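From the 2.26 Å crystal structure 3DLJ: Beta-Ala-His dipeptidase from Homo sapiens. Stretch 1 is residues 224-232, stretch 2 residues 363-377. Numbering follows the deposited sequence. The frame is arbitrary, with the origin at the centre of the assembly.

Stretch 1 224-232: NSYFMVEVK
Stretch 2 (363-377) AVEKQVTRHLEDVFS

Residues 224-232 form an extended β-strand, with phi from -90° to -153° and psi from 104° to 151°, and residues 363-377 a regular α-helix near -60/-46. Both elements begin earlier in the chain. They run in broadly the same direction, crossing at -32° with their axes 10.0 Å apart at closest approach. The register is set by CA-CA distances of 7.8 Å for Ser225-Glu365, 8.7 Å for Val229-Leu372 and 9.7 Å for Val231-Phe376, so the backbones diverge toward their C-terminal ends. Within the helix, i to i-4 hydrogen bonds run from Gln367 N to Ala363 O (2.7 Å) through Ser377 N to Glu373 O (2.9 Å).

The periodicities match simply: every second strand residue, Ser225, Phe227, Val229 and Val231, meets every fourth helix residue, Val364, Val368, Leu372 and Phe376. All eight point CA-to-CB toward the other stretch. No hydrogen bond crosses between the stretches; the contact is essentially apolar, burying 310 Å² in total.

Phe227 (chi1 m, chi2 87°) is the centrepiece, with the largest covered area. Val368 (t) lays CG1 over one ring face, 3.8 Å from the centroid and 14° off the normal, a CH-pi contact, while its CG2 sits 3.6 Å from Phe227 CZ. Glu365 CA lies at the ring edge, 4.0 Å from Phe227 CZ, so the ring reaches the helix backbone itself. Val364 (t) brings CG1 within 4.3 Å of Phe227 CZ and 3.7 Å of Ser225 OG; that hydroxyl (chi1 p) is hydrogen-bonded elsewhere in the structure.

Further along, smaller strand side chains meet larger helix ones. Val229 CG2 (t) touches Leu372 CD1 (m, t) at 3.7 Å, and Val231 CG1 (t) approaches Phe376 CE1 (t, chi2 71°) at 4.2 Å, obliquely to the ring. Beside the contact, Thr369 OG1 (m) donates to Glu365 O at 2.7 Å, satisfying its hydroxyl within the helix.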

# COMPACT_ATOMS: atom_id res chain seq x y z
N ASN A 224 -8.40 1.69 -8.57
CA ASN A 224 -8.02 3.09 -8.67
C ASN A 224 -7.90 3.61 -10.10
O ASN A 224 -7.61 2.85 -11.02
CB ASN A 224 -6.73 3.41 -7.87
CG ASN A 224 -6.67 4.89 -7.43
OD1 ASN A 224 -7.62 5.64 -7.62
ND2 ASN A 224 -5.56 5.29 -6.83
N SER A 225 -8.14 4.90 -10.28
CA SER A 225 -7.84 5.54 -11.54
C SER A 225 -7.17 6.89 -11.25
O SER A 225 -7.76 7.77 -10.60
CB SER A 225 -9.10 5.65 -12.40
OG SER A 225 -10.14 6.27 -11.67
N TYR A 226 -5.93 7.04 -11.68
CA TYR A 226 -5.16 8.23 -11.45
C TYR A 226 -5.17 9.11 -12.70
O TYR A 226 -4.81 8.66 -13.79
CB TYR A 226 -3.73 7.85 -11.03
CG TYR A 226 -3.08 8.91 -10.16
CD1 TYR A 226 -3.10 8.81 -8.76
CD2 TYR A 226 -2.49 10.05 -10.73
CE1 TYR A 226 -2.52 9.79 -7.96
CE2 TYR A 226 -1.92 11.03 -9.95
CZ TYR A 226 -1.93 10.90 -8.57
OH TYR A 226 -1.33 11.89 -7.85
N PHE A 227 -5.61 10.36 -12.54
CA PHE A 227 -5.70 11.31 -13.64
C PHE A 227 -4.69 12.45 -13.50
O PHE A 227 -4.40 12.91 -12.41
CB PHE A 227 -7.13 11.87 -13.78
CG PHE A 227 -8.14 10.84 -14.23
CD1 PHE A 227 -8.79 10.03 -13.30
CD2 PHE A 227 -8.43 10.68 -15.57
CE1 PHE A 227 -9.70 9.07 -13.71
CE2 PHE A 227 -9.36 9.72 -15.99
CZ PHE A 227 -9.98 8.91 -15.05
N MET A 228 -4.13 12.84 -14.63
CA MET A 228 -3.32 14.02 -14.73
C MET A 228 -4.02 14.93 -15.71
O MET A 228 -4.41 14.49 -16.78
CB MET A 228 -1.93 13.64 -15.25
CG MET A 228 -1.18 12.73 -14.26
SD MET A 228 0.56 12.66 -14.72
CE MET A 228 1.15 11.62 -13.42
N VAL A 229 -4.19 16.20 -15.34
CA VAL A 229 -4.84 17.17 -16.20
C VAL A 229 -3.88 18.32 -16.46
O VAL A 229 -3.70 19.18 -15.60
CB VAL A 229 -6.15 17.73 -15.57
CG1 VAL A 229 -6.89 18.71 -16.54
CG2 VAL A 229 -7.07 16.62 -15.12
N GLU A 230 -3.29 18.34 -17.65
CA GLU A 230 -2.38 19.39 -18.06
C GLU A 230 -3.12 20.54 -18.75
O GLU A 230 -3.89 20.34 -19.69
CB GLU A 230 -1.27 18.83 -18.94
CG GLU A 230 -0.13 19.81 -19.23
CD GLU A 230 0.82 19.32 -20.35
OE1 GLU A 230 0.39 19.21 -21.51
OE2 GLU A 230 2.00 19.05 -20.06
N VAL A 231 -2.91 21.76 -18.25
CA VAL A 231 -3.32 22.95 -18.96
C VAL A 231 -2.07 23.76 -19.32
O VAL A 231 -1.28 24.13 -18.46
CB VAL A 231 -4.37 23.82 -18.18
CG1 VAL A 231 -4.89 24.93 -19.07
CG2 VAL A 231 -5.54 22.99 -17.67
N LYS A 232 -1.90 24.04 -20.61
CA LYS A 232 -0.67 24.67 -21.11
C LYS A 232 -0.96 25.90 -21.96
O LYS A 232 -1.75 25.83 -22.91
CB LYS A 232 0.15 23.66 -21.91
CG LYS A 232 1.38 24.30 -22.54
CD LYS A 232 2.23 23.35 -23.35
CE LYS A 232 3.06 24.16 -24.37
NZ LYS A 232 4.33 23.48 -24.72
N ALA A 363 -14.60 2.81 -18.96
CA ALA A 363 -15.76 3.72 -18.91
C ALA A 363 -15.46 4.95 -18.05
O ALA A 363 -15.75 6.08 -18.45
CB ALA A 363 -17.03 3.00 -18.43
N VAL A 364 -14.87 4.72 -16.88
CA VAL A 364 -14.44 5.79 -15.97
C VAL A 364 -13.48 6.74 -16.69
O VAL A 364 -13.66 7.95 -16.65
CB VAL A 364 -13.85 5.22 -14.66
CG1 VAL A 364 -13.22 6.31 -13.80
CG2 VAL A 364 -14.94 4.47 -13.86
N GLU A 365 -12.49 6.18 -17.38
CA GLU A 365 -11.57 7.00 -18.18
C GLU A 365 -12.34 7.86 -19.20
O GLU A 365 -12.12 9.09 -19.28
CB GLU A 365 -10.51 6.12 -18.86
CG GLU A 365 -9.68 6.80 -19.93
CD GLU A 365 -8.60 5.89 -20.52
OE1 GLU A 365 -8.92 4.74 -20.93
OE2 GLU A 365 -7.44 6.34 -20.61
N LYS A 366 -13.25 7.24 -19.95
CA LYS A 366 -14.08 7.99 -20.92
C LYS A 366 -14.91 9.08 -20.25
O LYS A 366 -14.95 10.21 -20.72
CB LYS A 366 -15.00 7.07 -21.72
CG LYS A 366 -14.52 6.73 -23.10
N GLN A 367 -15.62 8.72 -19.19
CA GLN A 367 -16.49 9.67 -18.48
C GLN A 367 -15.75 10.88 -17.93
O GLN A 367 -16.20 12.00 -18.10
CB GLN A 367 -17.28 8.98 -17.37
CG GLN A 367 -18.29 8.00 -17.94
CD GLN A 367 -18.80 6.98 -16.93
OE1 GLN A 367 -18.13 6.65 -15.94
NE2 GLN A 367 -19.98 6.47 -17.18
N VAL A 368 -14.62 10.65 -17.26
CA VAL A 368 -13.83 11.75 -16.68
C VAL A 368 -13.30 12.68 -17.76
O VAL A 368 -13.33 13.90 -17.62
CB VAL A 368 -12.68 11.23 -15.78
CG1 VAL A 368 -11.83 12.37 -15.26
CG2 VAL A 368 -13.25 10.42 -14.61
N THR A 369 -12.84 12.08 -18.86
CA THR A 369 -12.29 12.85 -19.96
C THR A 369 -13.35 13.74 -20.56
O THR A 369 -13.13 14.94 -20.62
CB THR A 369 -11.63 11.93 -21.00
OG1 THR A 369 -10.66 11.14 -20.31
CG2 THR A 369 -10.91 12.75 -22.07
N ARG A 370 -14.50 13.16 -20.92
CA ARG A 370 -15.63 13.89 -21.49
C ARG A 370 -16.09 15.01 -20.59
O ARG A 370 -16.36 16.12 -21.06
CB ARG A 370 -16.82 12.97 -21.78
CG ARG A 370 -16.78 12.28 -23.14
N HIS A 371 -16.20 14.71 -19.30
CA HIS A 371 -16.58 15.72 -18.34
C HIS A 371 -15.62 16.90 -18.38
O HIS A 371 -16.05 18.05 -18.52
CB HIS A 371 -16.70 15.11 -16.94
CG HIS A 371 -16.87 16.12 -15.85
ND1 HIS A 371 -18.07 16.74 -15.60
CD2 HIS A 371 -15.98 16.64 -14.97
CE1 HIS A 371 -17.92 17.59 -14.60
NE2 HIS A 371 -16.66 17.54 -14.20
N LEU A 372 -14.32 16.62 -18.30
CA LEU A 372 -13.30 17.66 -18.28
C LEU A 372 -13.27 18.52 -19.55
O LEU A 372 -13.17 19.74 -19.46
CB LEU A 372 -11.92 17.08 -17.93
CG LEU A 372 -11.79 16.59 -16.47
CD1 LEU A 372 -10.49 15.82 -16.25
CD2 LEU A 372 -11.92 17.74 -15.46
N GLU A 373 -13.34 17.86 -20.72
CA GLU A 373 -13.51 18.50 -22.03
C GLU A 373 -14.74 19.40 -22.06
O GLU A 373 -14.66 20.53 -22.55
CB GLU A 373 -13.59 17.47 -23.17
CG GLU A 373 -12.25 16.78 -23.39
CD GLU A 373 -12.29 15.57 -24.34
OE1 GLU A 373 -13.38 15.10 -24.78
OE2 GLU A 373 -11.19 15.08 -24.65
N ASP A 374 -15.87 18.92 -21.55
CA ASP A 374 -17.07 19.76 -21.51
C ASP A 374 -16.90 21.01 -20.62
O ASP A 374 -17.31 22.12 -21.01
CB ASP A 374 -18.30 18.93 -21.14
CG ASP A 374 -18.81 18.07 -22.31
OD1 ASP A 374 -18.29 18.19 -23.44
OD2 ASP A 374 -19.75 17.26 -22.10
N VAL A 375 -16.28 20.86 -19.45
CA VAL A 375 -16.01 22.01 -18.59
C VAL A 375 -15.03 22.97 -19.26
O VAL A 375 -15.25 24.19 -19.28
CB VAL A 375 -15.48 21.59 -17.19
CG1 VAL A 375 -14.95 22.82 -16.38
CG2 VAL A 375 -16.57 20.85 -16.43
N PHE A 376 -13.94 22.44 -19.78
CA PHE A 376 -12.93 23.26 -20.43
C PHE A 376 -13.47 24.03 -21.64
O PHE A 376 -13.17 25.21 -21.83
CB PHE A 376 -11.74 22.42 -20.84
CG PHE A 376 -10.56 23.22 -21.28
CD1 PHE A 376 -9.81 23.96 -20.36
CD2 PHE A 376 -10.19 23.25 -22.64
CE1 PHE A 376 -8.71 24.69 -20.77
CE2 PHE A 376 -9.10 23.98 -23.06
CZ PHE A 376 -8.35 24.70 -22.12
N SER A 377 -14.26 23.36 -22.47
CA SER A 377 -14.72 24.00 -23.70
C SER A 377 -15.62 25.21 -23.40
O SER A 377 -15.52 26.22 -24.08
CB SER A 377 -15.36 22.98 -24.65
OG SER A 377 -16.76 22.93 -24.48